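Unsaturated glucuronyl hydrolase (Streptococcus agalactiae, PDB 2ZZR) hydrolyses unsaturated hyaluronan, chondroitin and heparin disaccharides, releasing the 4,5-unsaturated uronic acid by cleaving (1->3) or (1->4) glycosidic bonds. Local coordinates at residues 25-36 with 382-390. Numbering follows the deposited sequence.
Sequences KIEVEEAIEKAL and YLEALIRFY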
ATOM      1  N   LYS A  25      24.556  -0.073  -2.307  1.00 20.33           N
ATOM      2  CA  LYS A  25      24.123   0.978  -3.206  1.00 20.47           C
ATOM      3  C   LYS A  25      24.071   0.502  -4.661  1.00 20.45           C
ATOM      4  O   LYS A  25      23.097   0.774  -5.364  1.00 20.15           O
ATOM      5  CB  LYS A  25      25.012   2.216  -3.063  1.00 20.58           C
ATOM      6  CG  LYS A  25      24.536   3.397  -3.879  1.00 22.12           C
ATOM      7  CD  LYS A  25      25.430   4.602  -3.712  1.00 24.61           C
ATOM      8  CE  LYS A  25      24.998   5.714  -4.648  1.00 27.21           C
ATOM      9  NZ  LYS A  25      25.989   6.824  -4.695  1.00 29.03           N
ATOM     10  N   ILE A  26      25.102  -0.217  -5.105  1.00 20.59           N
ATOM     11  CA  ILE A  26      25.121  -0.717  -6.483  1.00 21.11           C
ATOM     12  C   ILE A  26      24.010  -1.730  -6.753  1.00 20.94           C
ATOM     13  O   ILE A  26      23.417  -1.717  -7.828  1.00 21.26           O
ATOM     14  CB  ILE A  26      26.525  -1.257  -6.926  1.00 21.34           C
ATOM     15  CG1 ILE A  26      26.558  -1.506  -8.438  1.00 22.62           C
ATOM     16  CG2 ILE A  26      26.908  -2.517  -6.171  1.00 21.89           C
ATOM     17  CD1 ILE A  26      26.364  -0.254  -9.274  1.00 25.21           C
ATOM     18  N   GLU A  27      23.711  -2.581  -5.772  1.00 20.91           N
ATOM     19  CA  GLU A  27      22.638  -3.574  -5.921  1.00 21.20           C
ATOM     20  C   GLU A  27      21.279  -2.896  -6.102  1.00 20.89           C
ATOM     21  O   GLU A  27      20.517  -3.243  -7.013  1.00 20.55           O
ATOM     22  CB  GLU A  27      22.608  -4.543  -4.739  1.00 21.28           C
ATOM     23  CG  GLU A  27      23.732  -5.586  -4.759  1.00 21.95           C
ATOM     24  CD  GLU A  27      23.781  -6.425  -3.498  1.00 22.37           C
ATOM     25  OE1 GLU A  27      23.607  -5.869  -2.393  1.00 24.09           O
ATOM     26  OE2 GLU A  27      23.999  -7.650  -3.608  1.00 24.81           O
ATOM     27  N   VAL A  28      20.989  -1.918  -5.247  1.00 20.20           N
ATOM     28  CA  VAL A  28      19.735  -1.166  -5.337  1.00 20.01           C
ATOM     29  C   VAL A  28      19.689  -0.306  -6.607  1.00 20.39           C
ATOM     30  O   VAL A  28      18.664  -0.247  -7.298  1.00 20.22           O
ATOM     31  CB  VAL A  28      19.477  -0.335  -4.048  1.00 19.69           C
ATOM     32  CG1 VAL A  28      18.246   0.555  -4.196  1.00 19.79           C
ATOM     33  CG2 VAL A  28      19.319  -1.273  -2.853  1.00 19.36           C
ATOM     34  N   GLU A  29      20.815   0.331  -6.926  1.00 20.60           N
ATOM     35  CA  GLU A  29      20.948   1.156  -8.126  1.00 21.39           C
ATOM     36  C   GLU A  29      20.634   0.362  -9.396  1.00 21.07           C
ATOM     37  O   GLU A  29      19.905   0.835 -10.268  1.00 21.33           O
ATOM     38  CB  GLU A  29      22.376   1.669  -8.208  1.00 21.68           C
ATOM     39  CG  GLU A  29      22.557   2.986  -8.883  1.00 24.78           C
ATOM     40  CD  GLU A  29      23.948   3.525  -8.622  1.00 27.82           C
ATOM     41  OE1 GLU A  29      24.920   2.889  -9.085  1.00 30.94           O
ATOM     42  OE2 GLU A  29      24.069   4.561  -7.943  1.00 29.06           O
ATOM     43  N   GLU A  30      21.190  -0.841  -9.486  1.00 21.34           N
ATOM     44  CA  GLU A  30      20.981  -1.710 -10.645  1.00 21.66           C
ATOM     45  C   GLU A  30      19.534  -2.210 -10.748  1.00 21.01           C
ATOM     46  O   GLU A  30      18.989  -2.319 -11.856  1.00 20.64           O
ATOM     47  CB  GLU A  30      22.000  -2.852 -10.666  1.00 21.76           C
ATOM     48  CG  GLU A  30      23.399  -2.343 -11.049  1.00 23.10           C
ATOM     49  CD  GLU A  30      24.469  -3.417 -11.141  1.00 23.59           C
ATOM     50  OE1 GLU A  30      24.221  -4.580 -10.759  1.00 26.52           O
ATOM     51  OE2 GLU A  30      25.586  -3.079 -11.594  1.00 27.02           O
ATOM     52  N   ALA A  31      18.912  -2.477  -9.598  1.00 20.22           N
ATOM     53  CA  ALA A  31      17.484  -2.836  -9.554  1.00 19.86           C
ATOM     54  C   ALA A  31      16.603  -1.679 -10.032  1.00 19.62           C
ATOM     55  O   ALA A  31      15.638  -1.885 -10.788  1.00 19.73           O
ATOM     56  CB  ALA A  31      17.081  -3.288  -8.148  1.00 19.65           C
ATOM     57  N   ILE A  32      16.932  -0.464  -9.593  1.00 19.11           N
ATOM     58  CA  ILE A  32      16.218   0.732 -10.030  1.00 19.16           C
ATOM     59  C   ILE A  32      16.362   0.920 -11.539  1.00 19.82           C
ATOM     60  O   ILE A  32      15.381   1.190 -12.243  1.00 19.30           O
ATOM     61  CB  ILE A  32      16.705   2.009  -9.296  1.00 18.88           C
ATOM     62  CG1 ILE A  32      16.284   1.974  -7.819  1.00 18.25           C
ATOM     63  CG2 ILE A  32      16.147   3.260  -9.963  1.00 18.52           C
ATOM     64  CD1 ILE A  32      16.896   3.092  -6.966  1.00 18.50           C
ATOM     65  N   GLU A  33      17.589   0.767 -12.034  1.00 20.23           N
ATOM     66  CA  GLU A  33      17.846   0.971 -13.454  1.00 21.07           C
ATOM     67  C   GLU A  33      17.129  -0.054 -14.334  1.00 20.87           C
ATOM     68  O   GLU A  33      16.592   0.311 -15.378  1.00 21.13           O
ATOM     69  CB  GLU A  33      19.351   1.038 -13.730  1.00 21.70           C
ATOM     70  CG  GLU A  33      19.934   2.389 -13.335  1.00 23.81           C
ATOM     71  CD  GLU A  33      21.451   2.418 -13.261  1.00 28.41           C
ATOM     72  OE1 GLU A  33      22.100   1.361 -13.430  1.00 30.64           O
ATOM     73  OE2 GLU A  33      21.995   3.515 -13.015  1.00 31.31           O
ATOM     74  N   LYS A  34      17.080  -1.311 -13.888  1.00 20.77           N
ATOM     75  CA  LYS A  34      16.334  -2.364 -14.591  1.00 21.14           C
ATOM     76  C   LYS A  34      14.830  -2.048 -14.619  1.00 21.12           C
ATOM     77  O   LYS A  34      14.177  -2.212 -15.650  1.00 21.02           O
ATOM     78  CB  LYS A  34      16.598  -3.741 -13.971  1.00 20.75           C
ATOM     79  CG  LYS A  34      16.081  -4.928 -14.806  1.00 21.04           C
ATOM     80  CD  LYS A  34      16.499  -6.275 -14.233  1.00 21.73           C
ATOM     81  CE  LYS A  34      15.753  -6.603 -12.948  1.00 21.39           C
ATOM     82  NZ  LYS A  34      15.979  -8.001 -12.509  1.00 23.16           N
ATOM     83  N   ALA A  35      14.292  -1.582 -13.490  1.00 21.02           N
ATOM     84  CA  ALA A  35      12.889  -1.164 -13.423  1.00 20.94           C
ATOM     85  C   ALA A  35      12.598  -0.008 -14.379  1.00 21.05           C
ATOM     86  O   ALA A  35      11.580  -0.012 -15.080  1.00 20.96           O
ATOM     87  CB  ALA A  35      12.504  -0.785 -11.985  1.00 20.86           C
ATOM     88  N   LEU A  36      13.497   0.974 -14.420  1.00 20.89           N
ATOM     89  CA  LEU A  36      13.317   2.143 -15.283  1.00 21.44           C
ATOM     90  C   LEU A  36      13.330   1.803 -16.775  1.00 21.52           C
ATOM     91  O   LEU A  36      12.576   2.392 -17.548  1.00 21.65           O
ATOM     92  CB  LEU A  36      14.340   3.237 -14.955  1.00 21.38           C
ATOM     93  CG  LEU A  36      13.786   4.341 -14.050  1.00 21.50           C
ATOM     94  CD1 LEU A  36      13.202   3.790 -12.735  1.00 21.75           C
ATOM     95  CD2 LEU A  36      14.839   5.405 -13.772  1.00 22.05           C
ATOM     96  N   TYR A 382       7.253  -1.870  -4.842  1.00 12.92           N
ATOM     97  CA  TYR A 382       8.597  -2.378  -5.091  1.00 13.27           C
ATOM     98  C   TYR A 382       9.541  -1.217  -5.428  1.00 13.21           C
ATOM     99  O   TYR A 382      10.596  -1.060  -4.804  1.00 13.12           O
ATOM    100  CB  TYR A 382       8.569  -3.424  -6.215  1.00 13.49           C
ATOM    101  CG  TYR A 382       9.928  -3.834  -6.738  1.00 14.20           C
ATOM    102  CD1 TYR A 382      10.843  -4.499  -5.921  1.00 14.04           C
ATOM    103  CD2 TYR A 382      10.288  -3.569  -8.062  1.00 14.68           C
ATOM    104  CE1 TYR A 382      12.093  -4.880  -6.405  1.00 15.74           C
ATOM    105  CE2 TYR A 382      11.535  -3.953  -8.560  1.00 15.57           C
ATOM    106  CZ  TYR A 382      12.428  -4.602  -7.724  1.00 14.56           C
ATOM    107  OH  TYR A 382      13.662  -4.991  -8.200  1.00 16.17           O
ATOM    108  N   LEU A 383       9.152  -0.392  -6.395  1.00 13.03           N
ATOM    109  CA  LEU A 383       9.957   0.777  -6.751  1.00 13.07           C
ATOM    110  C   LEU A 383      10.050   1.793  -5.598  1.00 12.82           C
ATOM    111  O   LEU A 383      11.104   2.386  -5.380  1.00 12.89           O
ATOM    112  CB  LEU A 383       9.447   1.430  -8.037  1.00 13.34           C
ATOM    113  CG  LEU A 383      10.278   2.569  -8.635  1.00 14.06           C
ATOM    114  CD1 LEU A 383      11.721   2.126  -8.883  1.00 15.37           C
ATOM    115  CD2 LEU A 383       9.625   3.060  -9.922  1.00 13.74           C
ATOM    116  N   GLU A 384       8.965   1.977  -4.846  1.00 12.08           N
ATOM    117  CA  GLU A 384       9.020   2.854  -3.673  1.00 11.82           C
ATOM    118  C   GLU A 384      10.034   2.338  -2.649  1.00 11.80           C
ATOM    119  O   GLU A 384      10.776   3.131  -2.056  1.00 12.00           O
ATOM    120  CB  GLU A 384       7.640   3.044  -3.028  1.00 11.67           C
ATOM    121  CG  GLU A 384       7.635   4.201  -2.040  1.00 11.58           C
ATOM    122  CD  GLU A 384       6.453   4.168  -1.099  1.00 12.06           C
ATOM    123  OE1 GLU A 384       5.373   4.633  -1.502  1.00 12.79           O
ATOM    124  OE2 GLU A 384       6.621   3.700   0.048  1.00 12.79           O
ATOM    125  N   ALA A 385      10.075   1.020  -2.450  1.00 11.75           N
ATOM    126  CA  ALA A 385      11.047   0.412  -1.539  1.00 11.89           C
ATOM    127  C   ALA A 385      12.468   0.686  -2.015  1.00 12.31           C
ATOM    128  O   ALA A 385      13.339   1.055  -1.222  1.00 12.20           O
ATOM    129  CB  ALA A 385      10.815  -1.091  -1.410  1.00 11.93           C
ATOM    130  N   LEU A 386      12.691   0.513  -3.317  1.00 12.31           N
ATOM    131  CA  LEU A 386      14.006   0.765  -3.898  1.00 12.69           C
ATOM    132  C   LEU A 386      14.443   2.210  -3.670  1.00 12.46           C
ATOM    133  O   LEU A 386      15.575   2.461  -3.203  1.00 13.31           O
ATOM    134  CB  LEU A 386      14.004   0.422  -5.388  1.00 12.50           C
ATOM    135  CG  LEU A 386      13.891  -1.072  -5.714  1.00 13.20           C
ATOM    136  CD1 LEU A 386      13.813  -1.252  -7.242  1.00 13.23           C
ATOM    137  CD2 LEU A 386      15.051  -1.870  -5.124  1.00 13.93           C
ATOM    138  N   ILE A 387      13.543   3.147  -3.977  1.00 12.20           N
ATOM    139  CA  ILE A 387      13.801   4.582  -3.814  1.00 12.28           C
ATOM    140  C   ILE A 387      13.980   4.957  -2.331  1.00 12.08           C
ATOM    141  O   ILE A 387      14.867   5.748  -1.991  1.00 11.64           O
ATOM    142  CB  ILE A 387      12.704   5.455  -4.509  1.00 12.35           C
ATOM    143  CG1 ILE A 387      12.741   5.276  -6.041  1.00 12.35           C
ATOM    144  CG2 ILE A 387      12.808   6.949  -4.117  1.00 12.49           C
ATOM    145  CD1 ILE A 387      14.043   5.727  -6.739  1.00 13.59           C
ATOM    146  N   ARG A 388      13.160   4.368  -1.456  1.00 11.98           N
ATOM    147  CA  ARG A 388      13.332   4.532  -0.005  1.00 11.66           C
ATOM    148  C   ARG A 388      14.749   4.179   0.452  1.00 12.25           C
ATOM    149  O   ARG A 388      15.354   4.910   1.242  1.00 12.01           O
ATOM    150  CB  ARG A 388      12.324   3.675   0.768  1.00 11.84           C
ATOM    151  CG  ARG A 388      10.955   4.329   0.959  1.00 11.56           C
ATOM    152  CD  ARG A 388       9.982   3.332   1.593  1.00 11.13           C
ATOM    153  NE  ARG A 388       8.726   3.977   1.986  1.00 10.51           N
ATOM    154  CZ  ARG A 388       8.548   4.641   3.127  1.00 11.22           C
ATOM    155  NH1 ARG A 388       9.538   4.744   4.012  1.00 10.19           N
ATOM    156  NH2 ARG A 388       7.376   5.208   3.388  1.00  9.95           N
ATOM    157  N   PHE A 389      15.268   3.053  -0.034  1.00 12.64           N
ATOM    158  CA  PHE A 389      16.592   2.573   0.374  1.00 13.29           C
ATOM    159  C   PHE A 389      17.700   3.454  -0.185  1.00 14.19           C
ATOM    160  O   PHE A 389      18.744   3.643   0.457  1.00 14.26           O
ATOM    161  CB  PHE A 389      16.796   1.137  -0.106  1.00 13.11           C
ATOM    162  CG  PHE A 389      16.311   0.095   0.852  1.00 13.05           C
ATOM    163  CD1 PHE A 389      15.002   0.119   1.338  1.00 12.65           C
ATOM    164  CD2 PHE A 389      17.153  -0.938   1.246  1.00 13.05           C
ATOM    165  CE1 PHE A 389      14.550  -0.865   2.214  1.00 13.02           C
ATOM    166  CE2 PHE A 389      16.711  -1.924   2.119  1.00 13.96           C
ATOM    167  CZ  PHE A 389      15.407  -1.888   2.604  1.00 13.47           C
ATOM    168  N   TYR A 390      17.455   3.983  -1.380  1.00 14.54           N
ATOM    169  CA  TYR A 390      18.472   4.668  -2.174  1.00 15.58           C
ATOM    170  C   TYR A 390      18.695   6.132  -1.797  1.00 15.61           C
ATOM    171  O   TYR A 390      19.818   6.648  -1.889  1.00 15.54           O
ATOM    172  CB  TYR A 390      18.108   4.571  -3.655  1.00 16.34           C
ATOM    173  CG  TYR A 390      19.225   4.996  -4.576  1.00 17.65           C
ATOM    174  CD1 TYR A 390      20.326   4.166  -4.790  1.00 18.85           C
ATOM    175  CD2 TYR A 390      19.179   6.222  -5.228  1.00 19.14           C
ATOM    176  CE1 TYR A 390      21.357   4.549  -5.641  1.00 20.08           C
ATOM    177  CE2 TYR A 390      20.213   6.622  -6.077  1.00 19.73           C
ATOM    178  CZ  TYR A 390      21.290   5.779  -6.274  1.00 19.74           C
ATOM    179  OH  TYR A 390      22.303   6.164  -7.120  1.00 21.14           O
TER
HETATM  180  O   HOH W   1      14.201  -4.233 -10.747  1.00 21.45           O
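Y390 lies as a knob in the hole formed by K25, V28, E29 and I32, where helix 25-46, near the start of the chain, meets helix 376-390, near its end, in the alpha-barrel fold of this glycosyl hydrolase family 88 enzyme. The short segments run roughly antiparallel, at 144°, with axes 9.7 Å apart. A long, flat tyrosine suits this place because its two ends have different neighbours. Its CB and CG rest on I32 CD1, each 3.8 Å away, whereas the ring, directed across the other helix with CG anti to the backbone N (chi1 -168°), carries the hydroxyl to a carboxylate. E29 OE2 meets the ring edge, in its plane, with the carboxylate turned 64° from the ring; the extended chain of K25 passes obliquely by the ring and brings CE near the hydroxyl.

The longer branch of I32 does the touching: CG1 lies 3.7 Å from L386 CB, and CD1 at its end also meets I387 CD1. Compact, beta-branched V28 suits the point where the backbones come nearest: its CG1 methyl makes van der Waals contact with L386 O at 3.4 Å and packs on Y390 CB and L386 CD2. Small A31 admits L386 CD2 at 3.9 Å and, with I343 of helix 328-346, helps enclose the leucine. A water links A31 O to Y382 OH. Y83 of helix 70-84 touches both E29 and I32. The Y390 hydroxyl donates to E29 OE2 at 2.5 Å, and the oxygen accepts on its anti lone pair.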